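Local coordinates for coelenterazine-binding protein with bound coelenterazine (Renilla muelleri, PDB 2HPS), which binds the luciferin coelenterazine and, once calcium is bound, makes it available for reaction with luciferase and oxygen, at residues S7-A10 against Y11-K15. Numbering follows the deposited sequence.
Sequences SERA and YHLRK
The carbonyl oxygen Arg9 O takes the amide of Leu13 at 2.9 Å (Leu13 N), with a nearly straight N-H...O angle of 168°, and Leu13 CG settles against the same oxygen at 3.3 Å. Three sister bonds, from Tyr11 N to Ser7 O, His12 N to Glu8 O and Arg14 N to Ala10 O, repeat the i to i+4 pattern with N...O distances of 2.9 to 3.0 Å, the evidence for regular alpha-helix at the start of helix 6-21. The side-chain contact between residues 7-10 and 11-15 is that of Arg9 with Leu13, which cross at a slant: Leu13 CD1 lies 3.9 Å from both Arg9 CG and Arg9 NE. Arg9 CG stands anti to its own amide nitrogen (chi1 -177°) and the chain then runs extended, which carries its charged end past the leucine to a salt bridge with Asp87. On another flank Lys15 CG sits 3.9 Å above one face of the Tyr11 ring, toward its rim. Tyr11 OH bonds Asn178, while buried His12 bonds Thr86 through ND1 and the carbonyl of Leu168 through NE2. Backbone bonds thus shape the turns, whereas the polar ends of Arg9, His12 and Tyr11 find their partners on helices 78-91, 157-169 and 175-180.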
ATOM      1  N   SER A   7      21.730  -3.454  -6.992  1.00 13.96           N
ATOM      2  CA  SER A   7      20.703  -4.493  -7.012  1.00 14.34           C
ATOM      3  C   SER A   7      19.642  -4.265  -5.928  1.00 13.85           C
ATOM      4  O   SER A   7      18.466  -4.532  -6.148  1.00 14.10           O
ATOM      5  CB  SER A   7      21.330  -5.882  -6.896  1.00 15.01           C
ATOM      6  OG  SER A   7      22.150  -5.937  -5.744  1.00 16.73           O
ATOM      7  N   GLU A   8      20.056  -3.761  -4.761  1.00 14.06           N
ATOM      8  CA  GLU A   8      19.084  -3.384  -3.714  1.00 13.94           C
ATOM      9  C   GLU A   8      18.195  -2.245  -4.214  1.00 13.03           C
ATOM     10  O   GLU A   8      16.968  -2.286  -4.052  1.00 12.51           O
ATOM     11  CB  GLU A   8      19.810  -2.970  -2.423  1.00 13.59           C
ATOM     12  CG  GLU A   8      20.440  -4.145  -1.707  1.00 15.41           C
ATOM     13  CD  GLU A   8      21.360  -3.726  -0.561  1.00 17.15           C
ATOM     14  OE1 GLU A   8      21.809  -2.550  -0.513  1.00 18.11           O
ATOM     15  OE2 GLU A   8      21.633  -4.604   0.287  1.00 21.39           O
ATOM     16  N   ARG A   9      18.805  -1.238  -4.842  1.00 12.68           N
ATOM     17  CA  ARG A   9      18.008  -0.145  -5.395  1.00 12.22           C
ATOM     18  C   ARG A   9      17.070  -0.676  -6.483  1.00 11.71           C
ATOM     19  O   ARG A   9      15.901  -0.292  -6.539  1.00 11.15           O
ATOM     20  CB  ARG A   9      18.884   0.983  -5.937  1.00 12.76           C
ATOM     21  CG  ARG A   9      18.036   2.154  -6.450  1.00 14.11           C
ATOM     22  CD  ARG A   9      18.888   3.329  -6.867  1.00 15.50           C
ATOM     23  NE  ARG A   9      18.050   4.433  -7.349  1.00 14.77           N
ATOM     24  CZ  ARG A   9      17.430   5.337  -6.587  1.00 17.33           C
ATOM     25  NH1 ARG A   9      17.536   5.318  -5.256  1.00 16.89           N
ATOM     26  NH2 ARG A   9      16.694   6.277  -7.170  1.00 15.16           N
ATOM     27  N   ALA A  10      17.584  -1.573  -7.327  1.00 11.21           N
ATOM     28  CA  ALA A  10      16.765  -2.161  -8.394  1.00 11.01           C
ATOM     29  C   ALA A  10      15.535  -2.843  -7.821  1.00 10.64           C
ATOM     30  O   ALA A  10      14.418  -2.617  -8.291  1.00 10.69           O
ATOM     31  CB  ALA A  10      17.591  -3.164  -9.228  1.00 10.89           C
ATOM     32  N   TYR A  11      15.743  -3.653  -6.780  1.00 11.36           N
ATOM     33  CA  TYR A  11      14.646  -4.415  -6.193  1.00 11.31           C
ATOM     34  C   TYR A  11      13.634  -3.471  -5.518  1.00 11.50           C
ATOM     35  O   TYR A  11      12.427  -3.622  -5.682  1.00 10.58           O
ATOM     36  CB  TYR A  11      15.189  -5.460  -5.203  1.00 10.96           C
ATOM     37  CG  TYR A  11      14.080  -6.223  -4.515  1.00 11.56           C
ATOM     38  CD1 TYR A  11      13.223  -7.057  -5.249  1.00 11.85           C
ATOM     39  CD2 TYR A  11      13.834  -6.046  -3.152  1.00 12.04           C
ATOM     40  CE1 TYR A  11      12.165  -7.742  -4.628  1.00 12.34           C
ATOM     41  CE2 TYR A  11      12.781  -6.714  -2.528  1.00 11.78           C
ATOM     42  CZ  TYR A  11      11.950  -7.551  -3.264  1.00 12.45           C
ATOM     43  OH  TYR A  11      10.921  -8.226  -2.645  1.00 13.74           O
ATOM     44  N   HIS A  12      14.141  -2.494  -4.768  1.00 11.15           N
ATOM     45  CA  HIS A  12      13.239  -1.550  -4.099  1.00 11.07           C
ATOM     46  C   HIS A  12      12.410  -0.769  -5.105  1.00 10.72           C
ATOM     47  O   HIS A  12      11.190  -0.638  -4.941  1.00 10.43           O
ATOM     48  CB  HIS A  12      13.986  -0.603  -3.165  1.00 11.56           C
ATOM     49  CG  HIS A  12      13.083   0.058  -2.180  1.00 11.87           C
ATOM     50  ND1 HIS A  12      12.366   1.197  -2.478  1.00 12.27           N
ATOM     51  CD2 HIS A  12      12.720  -0.305  -0.926  1.00 12.95           C
ATOM     52  CE1 HIS A  12      11.603   1.512  -1.443  1.00 13.00           C
ATOM     53  NE2 HIS A  12      11.814   0.627  -0.483  1.00 13.08           N
ATOM     54  N   LEU A  13      13.045  -0.308  -6.186  1.00 10.71           N
ATOM     55  CA  LEU A  13      12.279   0.386  -7.237  1.00 11.13           C
ATOM     56  C   LEU A  13      11.235  -0.506  -7.891  1.00 11.30           C
ATOM     57  O   LEU A  13      10.169  -0.033  -8.294  1.00 11.81           O
ATOM     58  CB  LEU A  13      13.221   0.933  -8.320  1.00 10.97           C
ATOM     59  CG  LEU A  13      14.093   2.133  -7.958  1.00 11.68           C
ATOM     60  CD1 LEU A  13      15.164   2.340  -9.043  1.00 13.83           C
ATOM     61  CD2 LEU A  13      13.214   3.392  -7.853  1.00 13.13           C
ATOM     62  N   ARG A  14      11.576  -1.781  -8.073  1.00 10.99           N
ATOM     63  CA  ARG A  14      10.638  -2.767  -8.621  1.00 10.70           C
ATOM     64  C   ARG A  14       9.408  -2.906  -7.733  1.00 10.38           C
ATOM     65  O   ARG A  14       8.276  -2.903  -8.230  1.00 10.56           O
ATOM     66  CB  ARG A  14      11.325  -4.117  -8.806  1.00 10.68           C
ATOM     67  CG  ARG A  14      10.463  -5.169  -9.515  1.00 11.36           C
ATOM     68  CD  ARG A  14      11.300  -6.448  -9.767  1.00 11.20           C
ATOM     69  NE  ARG A  14      10.506  -7.496 -10.400  1.00 11.37           N
ATOM     70  CZ  ARG A  14      10.307  -7.620 -11.708  1.00 14.25           C
ATOM     71  NH1 ARG A  14      10.835  -6.736 -12.564  1.00 13.79           N
ATOM     72  NH2 ARG A  14       9.548  -8.631 -12.165  1.00 14.13           N
ATOM     73  N   LYS A  15       9.631  -2.945  -6.416  1.00 10.69           N
ATOM     74  CA  LYS A  15       8.537  -2.954  -5.472  1.00 10.44           C
ATOM     75  C   LYS A  15       7.700  -1.681  -5.613  1.00 10.83           C
ATOM     76  O   LYS A  15       6.473  -1.744  -5.706  1.00 10.71           O
ATOM     77  CB  LYS A  15       9.060  -3.097  -4.049  1.00 10.14           C
ATOM     78  CG  LYS A  15       9.593  -4.505  -3.720  1.00 11.04           C
ATOM     79  CD  LYS A  15       9.833  -4.686  -2.230  1.00 11.92           C
ATOM     80  CE  LYS A  15      10.919  -3.748  -1.677  1.00 11.80           C
ATOM     81  NZ  LYS A  15      11.162  -3.969  -0.175  1.00 11.41           N
TER